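Local coordinates for Serine/threonine protein phosphatase Stp1 (Streptococcus agalactiae, PDB 2PK0) that removes phosphate from phosphoserine and phosphothreonine in proteins as a magnesium-binding phosphatase of the PP2C family, probably in bacterial signalling, at residues 6-11 against 35-40; 26-31 against 55-60; 61-66 against 76-81; 167-172 against 176-181. One frame throughout, in Å; residues are numbered along the deposited sequence.

Interaction 1: 6-11 against 35-40; sequences MEISLL and PLIILA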
loop_
_atom_site.group_PDB
_atom_site.type_symbol
_atom_site.label_atom_id
_atom_site.label_comp_id
_atom_site.label_asym_id
_atom_site.label_seq_id
_atom_site.Cartn_x
_atom_site.Cartn_y
_atom_site.Cartn_z
ATOM N N MET A 6 6.102 3.062 18.539
ATOM C CA MET A 6 5.526 2.287 17.461
ATOM C C MET A 6 6.566 1.467 16.743
ATOM O O MET A 6 7.610 1.990 16.374
ATOM C CB MET A 6 4.836 3.205 16.470
ATOM C CG MET A 6 3.369 3.300 16.730
ATOM S SD MET A 6 2.624 4.508 15.659
ATOM C CE MET A 6 1.304 5.089 16.726
ATOM N N GLU A 7 6.271 0.187 16.526
ATOM C CA GLU A 7 7.224 -0.700 15.882
ATOM C C GLU A 7 6.795 -0.922 14.445
ATOM O O GLU A 7 5.629 -1.258 14.189
ATOM C CB GLU A 7 7.338 -2.038 16.624
ATOM C CG GLU A 7 8.522 -2.847 16.171
ATOM C CD GLU A 7 8.517 -4.301 16.651
ATOM O OE1 GLU A 7 7.625 -4.678 17.454
ATOM O OE2 GLU A 7 9.420 -5.071 16.203
ATOM N N ILE A 8 7.725 -0.730 13.507
ATOM C CA ILE A 8 7.435 -0.949 12.088
ATOM C C ILE A 8 8.138 -2.209 11.557
ATOM O O ILE A 8 9.322 -2.415 11.818
ATOM C CB ILE A 8 7.888 0.265 11.253
ATOM C CG1 ILE A 8 7.176 1.541 11.705
ATOM C CG2 ILE A 8 7.662 0.045 9.749
ATOM C CD1 ILE A 8 7.676 2.817 10.932
ATOM N N SER A 9 7.423 -3.043 10.804
ATOM C CA SER A 9 8.032 -4.211 10.163
ATOM C C SER A 9 7.735 -4.260 8.651
ATOM O O SER A 9 6.569 -4.248 8.249
ATOM C CB SER A 9 7.512 -5.479 10.828
ATOM O OG SER A 9 8.174 -6.637 10.365
ATOM N N LEU A 10 8.788 -4.332 7.826
ATOM C CA LEU A 10 8.636 -4.395 6.368
ATOM C C LEU A 10 9.050 -5.767 5.845
ATOM O O LEU A 10 10.036 -6.320 6.301
ATOM C CB LEU A 10 9.499 -3.327 5.692
ATOM C CG LEU A 10 9.363 -1.838 6.054
ATOM C CD1 LEU A 10 10.253 -1.048 5.166
ATOM C CD2 LEU A 10 7.960 -1.300 5.923
ATOM N N LEU A 11 8.301 -6.325 4.898
ATOM C CA LEU A 11 8.693 -7.584 4.269
ATOM C C LEU A 11 8.166 -7.652 2.849
ATOM O O LEU A 11 7.010 -7.281 2.586
ATOM C CB LEU A 11 8.181 -8.818 5.053
ATOM C CG LEU A 11 8.703 -10.211 4.595
ATOM C CD1 LEU A 11 10.239 -10.292 4.650
ATOM C CD2 LEU A 11 8.113 -11.366 5.368
ATOM N N PRO A 35 8.023 9.567 10.420
ATOM C CA PRO A 35 8.241 8.412 9.568
ATOM C C PRO A 35 7.262 8.375 8.407
ATOM O O PRO A 35 6.123 8.811 8.557
ATOM C CB PRO A 35 7.979 7.205 10.487
ATOM C CG PRO A 35 7.431 7.721 11.737
ATOM C CD PRO A 35 7.333 9.216 11.674
ATOM N N LEU A 36 7.709 7.851 7.264
ATOM C CA LEU A 36 6.844 7.618 6.130
ATOM C C LEU A 36 7.131 6.233 5.570
ATOM O O LEU A 36 8.280 5.839 5.428
ATOM C CB LEU A 36 7.091 8.681 5.061
ATOM C CG LEU A 36 6.291 8.606 3.760
ATOM C CD1 LEU A 36 4.901 9.218 3.904
ATOM C CD2 LEU A 36 7.049 9.301 2.673
ATOM N N ILE A 37 6.074 5.499 5.251
ATOM C CA ILE A 37 6.173 4.156 4.713
ATOM C C ILE A 37 5.534 4.214 3.356
ATOM O O ILE A 37 4.418 4.710 3.218
ATOM C CB ILE A 37 5.366 3.185 5.554
ATOM C CG1 ILE A 37 5.997 3.025 6.935
ATOM C CG2 ILE A 37 5.246 1.847 4.864
ATOM C CD1 ILE A 37 5.063 2.464 7.936
ATOM N N ILE A 38 6.263 3.757 2.339
ATOM C CA ILE A 38 5.761 3.730 0.988
ATOM C C ILE A 38 5.797 2.322 0.415
ATOM O O ILE A 38 6.853 1.720 0.315
ATOM C CB ILE A 38 6.562 4.660 0.071
ATOM C CG1 ILE A 38 6.875 5.972 0.771
ATOM C CG2 ILE A 38 5.771 4.962 -1.195
ATOM C CD1 ILE A 38 7.538 6.967 -0.147
ATOM N N LEU A 39 4.628 1.817 0.028
ATOM C CA LEU A 39 4.482 0.508 -0.612
ATOM C C LEU A 39 3.979 0.711 -2.045
ATOM O O LEU A 39 3.031 1.483 -2.266
ATOM C CB LEU A 39 3.479 -0.349 0.181
ATOM C CG LEU A 39 3.265 -1.837 -0.141
ATOM C CD1 LEU A 39 2.809 -2.573 1.078
ATOM C CD2 LEU A 39 2.245 -2.089 -1.264
ATOM N N ALA A 40 4.567 0.003 -3.014
ATOM C CA ALA A 40 4.147 0.181 -4.405
ATOM C C ALA A 40 4.089 -1.116 -5.159
ATOM O O ALA A 40 5.026 -1.897 -5.112
ATOM C CB ALA A 40 5.055 1.143 -5.113
#
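The contact of Ile8 with Pro35 and Ile37 involves no aromatic ring or amide plane, and its nearest approximation to a flat group is the pyrrolidine ring of Pro35. Ile8 CD1 reaches the CB corner of that ring at 4.4 Å. The main meeting is between branched aliphatics: Ile8 and Ile37 extend toward each other tip to tip, and Ile37 CD1 lies 4.0 Å from both Ile8 CG2 and Ile8 CD1, so one methyl is shared by two branches. In Ile8, with CG1 anti to the carbonyl carbon (chi1 -59°), CG2 and the CD1 end of the longer branch both face that methyl. Further along, Leu10 CD2 rests 4.3 Å from Ile37 CG2. The strands belong to the two facing sheets of the PP2C beta sandwich; the axes of the two segments approach to 10.1 Å, 22° from parallel. Gln27 and Ile25 of strand 23-29 also touch Ile8 and Leu10, while Ser9 turns its hydroxyl to Asp219 on helix 218-231, outside the sandwich. With no hydrogen bond joining these segments, the sheets here are held by dispersion and exclusion of water, and the fit depends on branch shape rather than on bond direction.

Interaction 2: 26-31 against 55-60; sequences NQFENK and MTVTDL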
loop_
_atom_site.group_PDB
_atom_site.type_symbol
_atom_site.label_atom_id
_atom_site.label_comp_id
_atom_site.label_asym_id
_atom_site.label_seq_id
_atom_site.Cartn_x
_atom_site.Cartn_y
_atom_site.Cartn_z
ATOM N N ASN A 26 9.582 0.480 1.345
ATOM C CA ASN A 26 10.620 1.107 2.137
ATOM C C ASN A 26 10.029 2.097 3.148
ATOM O O ASN A 26 8.867 2.511 3.036
ATOM C CB ASN A 26 11.641 1.806 1.245
ATOM C CG ASN A 26 13.069 1.714 1.787
ATOM O OD1 ASN A 26 13.281 1.412 2.957
ATOM N ND2 ASN A 26 14.052 1.985 0.929
ATOM N N GLN A 27 10.830 2.457 4.150
ATOM C CA GLN A 27 10.454 3.486 5.095
ATOM C C GLN A 27 11.488 4.606 5.089
ATOM O O GLN A 27 12.615 4.413 4.641
ATOM C CB GLN A 27 10.269 2.911 6.494
ATOM C CG GLN A 27 11.539 2.397 7.137
ATOM C CD GLN A 27 11.286 1.801 8.532
ATOM O OE1 GLN A 27 10.720 2.458 9.403
ATOM N NE2 GLN A 27 11.703 0.556 8.734
ATOM N N PHE A 28 11.084 5.792 5.533
ATOM C CA PHE A 28 11.923 6.978 5.471
ATOM C C PHE A 28 11.571 7.791 6.690
ATOM O O PHE A 28 10.588 7.515 7.341
ATOM C CB PHE A 28 11.652 7.804 4.178
ATOM C CG PHE A 28 11.786 7.003 2.915
ATOM C CD1 PHE A 28 10.664 6.397 2.323
ATOM C CD2 PHE A 28 13.039 6.789 2.351
ATOM C CE1 PHE A 28 10.801 5.608 1.195
ATOM C CE2 PHE A 28 13.186 6.020 1.217
ATOM C CZ PHE A 28 12.067 5.427 0.632
ATOM N N GLU A 29 12.370 8.806 6.992
ATOM C CA GLU A 29 12.083 9.708 8.098
ATOM C C GLU A 29 12.534 11.128 7.734
ATOM O O GLU A 29 13.667 11.330 7.300
ATOM C CB GLU A 29 12.787 9.217 9.360
ATOM C CG GLU A 29 12.553 10.087 10.563
ATOM C CD GLU A 29 12.955 9.415 11.871
ATOM O OE1 GLU A 29 12.449 8.298 12.157
ATOM O OE2 GLU A 29 13.764 10.017 12.616
ATOM N N ASN A 30 11.653 12.114 7.901
ATOM C CA ASN A 30 11.992 13.493 7.554
ATOM C C ASN A 30 12.785 14.192 8.655
ATOM O O ASN A 30 13.033 13.568 9.693
ATOM C CB ASN A 30 10.753 14.273 7.088
ATOM C CG ASN A 30 9.951 14.876 8.212
ATOM O OD1 ASN A 30 10.010 14.427 9.356
ATOM N ND2 ASN A 30 9.176 15.908 7.885
ATOM N N LYS A 31 13.172 15.461 8.456
ATOM C CA LYS A 31 14.017 16.177 9.436
ATOM C C LYS A 31 13.325 16.465 10.767
ATOM O O LYS A 31 13.978 16.802 11.751
ATOM C CB LYS A 31 14.550 17.504 8.877
ATOM C CG LYS A 31 15.543 17.379 7.762
ATOM C CD LYS A 31 15.909 18.733 7.194
ATOM C CE LYS A 31 16.922 18.566 6.068
ATOM N NZ LYS A 31 17.502 19.856 5.648
ATOM N N MET A 55 11.133 3.339 -8.496
ATOM C CA MET A 55 11.346 4.777 -8.719
ATOM C C MET A 55 10.446 5.664 -7.861
ATOM O O MET A 55 10.922 6.592 -7.219
ATOM C CB MET A 55 11.172 5.136 -10.183
ATOM C CG MET A 55 11.868 6.396 -10.610
ATOM S SD MET A 55 12.206 6.286 -12.384
ATOM C CE MET A 55 13.982 5.900 -12.431
ATOM N N THR A 56 9.153 5.360 -7.852
ATOM C CA THR A 56 8.188 6.058 -7.016
ATOM C C THR A 56 8.629 6.073 -5.562
ATOM O O THR A 56 8.790 7.135 -4.991
ATOM C CB THR A 56 6.821 5.377 -7.100
ATOM O OG1 THR A 56 6.380 5.361 -8.462
ATOM C CG2 THR A 56 5.790 6.089 -6.226
ATOM N N VAL A 57 8.852 4.894 -4.994
ATOM C CA VAL A 57 9.302 4.751 -3.613
ATOM C C VAL A 57 10.628 5.474 -3.311
ATOM O O VAL A 57 10.708 6.206 -2.337
ATOM C CB VAL A 57 9.378 3.231 -3.191
ATOM C CG1 VAL A 57 10.053 3.051 -1.829
ATOM C CG2 VAL A 57 7.981 2.585 -3.193
ATOM N N THR A 58 11.643 5.294 -4.156
ATOM C CA THR A 58 12.946 5.947 -3.942
ATOM C C THR A 58 12.875 7.483 -4.093
ATOM O O THR A 58 13.307 8.178 -3.201
ATOM C CB THR A 58 14.086 5.329 -4.822
ATOM O OG1 THR A 58 14.106 3.911 -4.651
ATOM C CG2 THR A 58 15.467 5.857 -4.442
ATOM N N ASP A 59 12.285 7.984 -5.181
ATOM C CA ASP A 59 12.133 9.433 -5.428
ATOM C C ASP A 59 11.335 10.193 -4.364
ATOM O O ASP A 59 11.771 11.253 -3.888
ATOM C CB ASP A 59 11.482 9.705 -6.790
ATOM C CG ASP A 59 12.417 9.436 -7.964
ATOM O OD1 ASP A 59 13.598 9.073 -7.745
ATOM O OD2 ASP A 59 11.956 9.593 -9.121
ATOM N N LEU A 60 10.167 9.656 -4.016
ATOM C CA LEU A 60 9.313 10.263 -3.011
ATOM C C LEU A 60 9.991 10.297 -1.661
ATOM O O LEU A 60 9.965 11.321 -0.986
ATOM C CB LEU A 60 7.999 9.498 -2.875
ATOM C CG LEU A 60 6.746 10.099 -3.514
ATOM C CD1 LEU A 60 6.870 10.203 -5.015
ATOM C CD2 LEU A 60 5.592 9.217 -3.150
#
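Phe28 brings the end of its ring up to Val57, crossing that side chain at about a right angle. The setting is the interface between a central sheet and the outer helical layer of the alpha-beta-beta-alpha sandwich of PP2C phosphatases: Phe28 sits on strand 23-29, at the margin of its sheet, and Val57 on helix 48-64, which packs over that sheet. Val57 CG1 lies in the plane of the ring at its edge, 4.0 Å from Phe28 CZ. The carbonyl of the same residue comes at the ring obliquely, with Val57 O 3.4 Å from Phe28 CZ, so the tip of the phenyl meets both the methyl and the backbone of this helical turn. The phenyl gets there because CG is anti to the carbonyl carbon of its own residue (chi1 -55°).

Two positions back on the strand, Asn26 offers its aliphatic part to the same methyl: Asn26 CB is 3.7 Å from Val57 CG1. A single valine branch thus touches two strand residues, which both start out toward the helix, whereas Gln27 between them points away from it. Ile38 of strand 35-43 touches both Phe28 and Val57, and Trp64, further along the helix, also packs on Phe28. On another side of the helix, Asp59 makes a salt bridge to Lys89 of helix 72-96. No hydrogen bond crosses between the two segments, and the polar end of Asn26 serves its own strand instead: Gln27 N donates to Asn26 OD1 over 2.9 Å, bent to 136° at the hydrogen and tilted 29° from the carbonyl plane.

Interaction 3: 61-66 against 76-81; sequences GSDWAE and RDWMLV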
loop_
_atom_site.group_PDB
_atom_site.type_symbol
_atom_site.label_atom_id
_atom_site.label_comp_id
_atom_site.label_asym_id
_atom_site.label_seq_id
_atom_site.Cartn_x
_atom_site.Cartn_y
_atom_site.Cartn_z
ATOM N N GLY A 61 10.615 9.177 -1.293
ATOM C CA GLY A 61 11.197 9.015 0.021
ATOM C C GLY A 61 12.462 9.807 0.214
ATOM O O GLY A 61 12.750 10.315 1.309
ATOM N N SER A 62 13.210 9.929 -0.873
ATOM C CA SER A 62 14.379 10.770 -0.892
ATOM C C SER A 62 13.996 12.235 -0.844
ATOM O O SER A 62 14.749 13.035 -0.319
ATOM C CB SER A 62 15.230 10.464 -2.113
ATOM O OG SER A 62 15.673 11.640 -2.729
ATOM N N ASP A 63 12.828 12.596 -1.367
ATOM C CA ASP A 63 12.407 13.980 -1.297
ATOM C C ASP A 63 11.863 14.225 0.095
ATOM O O ASP A 63 12.134 15.265 0.690
ATOM C CB ASP A 63 11.382 14.328 -2.386
ATOM C CG ASP A 63 10.943 15.801 -2.338
ATOM O OD1 ASP A 63 11.815 16.691 -2.199
ATOM O OD2 ASP A 63 9.726 16.080 -2.433
ATOM N N TRP A 64 11.151 13.228 0.623
ATOM C CA TRP A 64 10.592 13.242 1.987
ATOM C C TRP A 64 11.653 13.447 3.053
ATOM O O TRP A 64 11.422 14.125 4.042
ATOM C CB TRP A 64 9.839 11.935 2.303
ATOM C CG TRP A 64 9.300 11.851 3.736
ATOM C CD1 TRP A 64 9.897 11.252 4.805
ATOM C CD2 TRP A 64 8.068 12.393 4.224
ATOM N NE1 TRP A 64 9.123 11.383 5.923
ATOM C CE2 TRP A 64 7.991 12.077 5.599
ATOM C CE3 TRP A 64 7.013 13.109 3.630
ATOM C CZ2 TRP A 64 6.905 12.446 6.392
ATOM C CZ3 TRP A 64 5.938 13.471 4.411
ATOM C CH2 TRP A 64 5.892 13.139 5.787
ATOM N N ALA A 65 12.820 12.858 2.848
ATOM C CA ALA A 65 13.884 12.913 3.835
ATOM C C ALA A 65 14.401 14.327 4.011
ATOM O O ALA A 65 14.955 14.661 5.055
ATOM C CB ALA A 65 15.019 11.986 3.419
ATOM N N GLU A 66 14.208 15.161 2.991
ATOM C CA GLU A 66 14.710 16.518 3.030
ATOM C C GLU A 66 13.699 17.490 3.616
ATOM O O GLU A 66 14.039 18.625 3.933
ATOM C CB GLU A 66 15.178 16.960 1.643
ATOM C CG GLU A 66 16.359 16.141 1.087
ATOM C CD GLU A 66 17.671 16.342 1.862
ATOM O OE1 GLU A 66 17.879 17.433 2.438
ATOM O OE2 GLU A 66 18.503 15.407 1.888
ATOM N N ARG A 76 -0.207 16.433 3.900
ATOM C CA ARG A 76 -1.257 16.237 2.885
ATOM C C ARG A 76 -0.995 17.014 1.580
ATOM O O ARG A 76 -1.137 16.460 0.496
ATOM C CB ARG A 76 -2.633 16.602 3.437
ATOM C CG ARG A 76 -3.757 16.109 2.567
ATOM C CD ARG A 76 -5.051 16.865 2.779
ATOM N NE ARG A 76 -5.034 18.130 2.064
ATOM C CZ ARG A 76 -5.812 18.445 1.029
ATOM N NH1 ARG A 76 -6.712 17.591 0.552
ATOM N NH2 ARG A 76 -5.683 19.646 0.484
ATOM N N ASP A 77 -0.595 18.283 1.690
ATOM C CA ASP A 77 -0.219 19.060 0.505
ATOM C C ASP A 77 0.898 18.340 -0.225
ATOM O O ASP A 77 0.835 18.190 -1.437
ATOM C CB ASP A 77 0.257 20.482 0.860
ATOM C CG ASP A 77 -0.871 21.406 1.294
ATOM O OD1 ASP A 77 -2.064 21.113 1.028
ATOM O OD2 ASP A 77 -0.546 22.447 1.906
ATOM N N TRP A 78 1.897 17.886 0.535
ATOM C CA TRP A 78 3.044 17.185 -0.022
ATOM C C TRP A 78 2.664 15.901 -0.793
ATOM O O TRP A 78 3.233 15.623 -1.853
ATOM C CB TRP A 78 4.072 16.882 1.072
ATOM C CG TRP A 78 5.328 16.227 0.565
ATOM C CD1 TRP A 78 6.468 16.856 0.139
ATOM C CD2 TRP A 78 5.576 14.814 0.428
ATOM N NE1 TRP A 78 7.398 15.933 -0.266
ATOM C CE2 TRP A 78 6.882 14.672 -0.103
ATOM C CE3 TRP A 78 4.816 13.658 0.684
ATOM C CZ2 TRP A 78 7.453 13.410 -0.365
ATOM C CZ3 TRP A 78 5.385 12.403 0.410
ATOM C CH2 TRP A 78 6.692 12.296 -0.100
ATOM N N MET A 79 1.711 15.134 -0.265
ATOM C CA MET A 79 1.331 13.883 -0.897
ATOM C C MET A 79 0.630 14.126 -2.233
ATOM O O MET A 79 1.000 13.546 -3.244
ATOM C CB MET A 79 0.459 13.033 0.028
ATOM C CG MET A 79 1.223 12.396 1.162
ATOM S SD MET A 79 0.142 11.547 2.336
ATOM C CE MET A 79 1.336 10.686 3.351
ATOM N N LEU A 80 -0.352 15.013 -2.237
ATOM C CA LEU A 80 -1.104 15.323 -3.442
ATOM C C LEU A 80 -0.223 15.868 -4.555
ATOM O O LEU A 80 -0.429 15.541 -5.719
ATOM C CB LEU A 80 -2.214 16.321 -3.121
ATOM C CG LEU A 80 -3.371 15.762 -2.301
ATOM C CD1 LEU A 80 -4.352 16.875 -1.955
ATOM C CD2 LEU A 80 -4.054 14.649 -3.072
ATOM N N VAL A 81 0.767 16.674 -4.179
ATOM C CA VAL A 81 1.700 17.272 -5.126
ATOM C C VAL A 81 2.729 16.268 -5.686
ATOM O O VAL A 81 2.841 16.130 -6.903
ATOM C CB VAL A 81 2.370 18.519 -4.515
ATOM C CG1 VAL A 81 3.570 18.983 -5.348
ATOM C CG2 VAL A 81 1.333 19.646 -4.360
#
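Trp78 meets both Asp63 and Trp64 and carries the whole contact from segment 76-81. Ahead of it on the same helix, Arg76 is directed to Ile117 and Leu181 on the neighbouring sheet. The CG of Trp78 points away from the backbone N (chi1 -177°), and the indole extends to the end of helix 48-64, where it is used in two ways. One face receives Trp64 in an edge-to-face, T-shaped stack: the six-membered rings stand 5.0 Å apart between centroids with planes at 70°. Trp64 CE3 is the atom over that face, 3.7 Å from Trp78 CZ3, lying over the rim of the ring rather than its middle. The edge of the same indole is polar, and there Trp78 NE1 donates to Asp63 OD2 over 3.2 Å, with 147° at the hydrogen. The oxygen is met from above the carboxylate plane, well out of it. Phe69, in the connection between the helices, meets the Trp78 ring as well.

Next comes Met79, which turns to Leu36 and Ala119, and after it Leu80, packing on Pro179 and Leu181. Trp64, for its part, gives its NE1 to Val34 O, so each indole N-H has an acceptor. This joins two consecutive helices of the PP2C outer layer: the stack supplies apolar area, while the bent bond at the ring edge probably helps to set the rotation of the Trp78 indole and pairs its N-H with a carboxylate, whose negative charge would probably strengthen it.

Interaction 4: 167-172 against 176-181; sequences ITQSIG and PVEPDL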
loop_
_atom_site.group_PDB
_atom_site.type_symbol
_atom_site.label_atom_id
_atom_site.label_comp_id
_atom_site.label_asym_id
_atom_site.label_seq_id
_atom_site.Cartn_x
_atom_site.Cartn_y
_atom_site.Cartn_z
ATOM N N ILE A 167 -7.523 -2.924 -12.860
ATOM C CA ILE A 167 -7.275 -1.666 -12.163
ATOM C C ILE A 167 -7.747 -0.450 -12.986
ATOM O O ILE A 167 -7.651 -0.442 -14.222
ATOM C CB ILE A 167 -5.788 -1.599 -11.766
ATOM C CG1 ILE A 167 -5.599 -0.839 -10.465
ATOM C CG2 ILE A 167 -4.895 -1.074 -12.897
ATOM C CD1 ILE A 167 -4.222 -1.037 -9.911
ATOM N N THR A 168 -8.316 0.548 -12.314
ATOM C CA THR A 168 -8.866 1.706 -13.028
ATOM C C THR A 168 -7.993 2.956 -12.969
ATOM O O THR A 168 -8.205 3.890 -13.747
ATOM C CB THR A 168 -10.330 2.065 -12.620
ATOM O OG1 THR A 168 -10.418 2.391 -11.222
ATOM C CG2 THR A 168 -11.274 0.943 -12.969
ATOM N N GLN A 169 -7.036 2.980 -12.042
ATOM C CA GLN A 169 -5.974 3.986 -12.091
ATOM C C GLN A 169 -4.661 3.515 -11.489
ATOM O O GLN A 169 -4.636 2.662 -10.618
ATOM C CB GLN A 169 -6.402 5.315 -11.479
ATOM C CG GLN A 169 -6.709 5.275 -10.035
ATOM C CD GLN A 169 -7.030 6.645 -9.512
ATOM O OE1 GLN A 169 -6.718 7.655 -10.150
ATOM N NE2 GLN A 169 -7.659 6.698 -8.354
ATOM N N SER A 170 -3.563 4.061 -11.984
ATOM C CA SER A 170 -2.268 3.699 -11.466
ATOM C C SER A 170 -1.391 4.894 -11.697
ATOM O O SER A 170 -1.716 5.741 -12.511
ATOM C CB SER A 170 -1.692 2.516 -12.231
ATOM O OG SER A 170 -1.443 2.873 -13.583
ATOM N N ILE A 171 -0.283 4.964 -10.978
ATOM C CA ILE A 171 0.691 6.001 -11.200
ATOM C C ILE A 171 1.478 5.636 -12.434
ATOM O O ILE A 171 1.968 4.515 -12.536
ATOM C CB ILE A 171 1.589 6.154 -9.986
ATOM C CG1 ILE A 171 0.853 6.998 -8.946
ATOM C CG2 ILE A 171 2.942 6.793 -10.360
ATOM C CD1 ILE A 171 1.501 6.971 -7.611
ATOM N N GLY A 172 1.555 6.583 -13.374
ATOM C CA GLY A 172 2.147 6.397 -14.703
ATOM C C GLY A 172 1.114 6.389 -15.828
ATOM O O GLY A 172 1.324 5.759 -16.865
ATOM N N PRO A 176 -4.413 12.928 -15.006
ATOM C CA PRO A 176 -3.964 13.047 -13.603
ATOM C C PRO A 176 -4.603 11.993 -12.684
ATOM O O PRO A 176 -5.730 11.566 -12.945
ATOM C CB PRO A 176 -4.439 14.450 -13.195
ATOM C CG PRO A 176 -4.666 15.181 -14.488
ATOM C CD PRO A 176 -5.088 14.151 -15.483
ATOM N N VAL A 177 -3.894 11.555 -11.641
ATOM C CA VAL A 177 -4.474 10.560 -10.739
ATOM C C VAL A 177 -5.295 11.251 -9.687
ATOM O O VAL A 177 -5.015 12.389 -9.345
ATOM C CB VAL A 177 -3.433 9.629 -10.045
ATOM C CG1 VAL A 177 -2.838 8.648 -11.024
ATOM C CG2 VAL A 177 -2.353 10.420 -9.390
ATOM N N GLU A 178 -6.322 10.563 -9.194
ATOM C CA GLU A 178 -7.116 11.025 -8.062
ATOM C C GLU A 178 -6.884 10.083 -6.873
ATOM O O GLU A 178 -7.630 9.125 -6.703
ATOM C CB GLU A 178 -8.613 10.996 -8.407
ATOM C CG GLU A 178 -8.998 11.478 -9.814
ATOM C CD GLU A 178 -10.410 11.027 -10.242
ATOM O OE1 GLU A 178 -11.297 10.902 -9.369
ATOM O OE2 GLU A 178 -10.633 10.792 -11.451
ATOM N N PRO A 179 -5.853 10.339 -6.052
ATOM C CA PRO A 179 -5.634 9.482 -4.881
ATOM C C PRO A 179 -6.667 9.684 -3.787
ATOM O O PRO A 179 -7.269 10.750 -3.706
ATOM C CB PRO A 179 -4.265 9.921 -4.367
ATOM C CG PRO A 179 -4.085 11.296 -4.879
ATOM C CD PRO A 179 -4.851 11.413 -6.157
ATOM N N ASP A 180 -6.893 8.658 -2.963
ATOM C CA ASP A 180 -7.775 8.796 -1.811
ATOM C C ASP A 180 -6.912 9.152 -0.631
ATOM O O ASP A 180 -5.888 8.526 -0.421
ATOM C CB ASP A 180 -8.484 7.484 -1.488
ATOM C CG ASP A 180 -9.497 7.083 -2.529
ATOM O OD1 ASP A 180 -9.985 7.970 -3.262
ATOM O OD2 ASP A 180 -9.805 5.868 -2.603
ATOM N N LEU A 181 -7.324 10.141 0.149
ATOM C CA LEU A 181 -6.623 10.465 1.376
ATOM C C LEU A 181 -7.450 10.101 2.592
ATOM O O LEU A 181 -8.663 10.018 2.506
ATOM C CB LEU A 181 -6.293 11.942 1.422
ATOM C CG LEU A 181 -5.614 12.522 0.187
ATOM C CD1 LEU A 181 -5.856 14.000 0.218
ATOM C CD2 LEU A 181 -4.144 12.223 0.155
#
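Gln169 NE2 donates to Glu178 O over 2.9 Å, with an angle of 153° at the hydrogen, approaching from above the carbonyl plane, 51° out of it. The other end of the same amide is engaged too: Glu178 N gives its hydrogen to Gln169 OE1 at 3.1 Å along a straighter path, 165°. One side-chain amide therefore takes both backbone polar groups of a single residue, as a neighbouring strand might, and the paired bonds fix its rotation and which end is oxygen. The Gln169 chain runs extended beyond CG, which carries the amide across to the other segment. In the PP2C fold this pairing closes a short excursion just ahead of strand 180-185, at the margin of a central sheet; 167-172 follows helices 143-149 and 155-159, which probably form the mobile subdomain known from bacterial relatives. The side chain of Ser170 is about 10 Å from a bound magnesium ion. Beside the amide, Val177 packs its CG1 against the backbone of the other segment, 3.5 Å from Ser170 O and 4.4 Å from Ile171 CA. Val177 N is in turn bonded to Glu84 OE1 of helix 72-96, and His141 bonds the backbone of Thr168 and the carboxylate of Asp180.

From the N terminus, strand 6-13 starts interaction 1, which closes only when the chain returns as strand 35-43 in the facing sheet. Strand 23-29 lies inside that loop and begins interaction 2, whose partner helix comes later, so these two contacts cross; Phe28 and Leu36 also probably pair by backbone hydrogen bonding. Interaction 3 follows in series, continuing helix 48-64 and closing the short connection to helix 72-96, with Leu36 packed against both tryptophans. Interaction 4 closes the tightest loop, much later, yet Leu80 touches Pro179 and Leu181. Together the four join the two sheets, the helical layer over one of them, and the loop leading into strand 180-185.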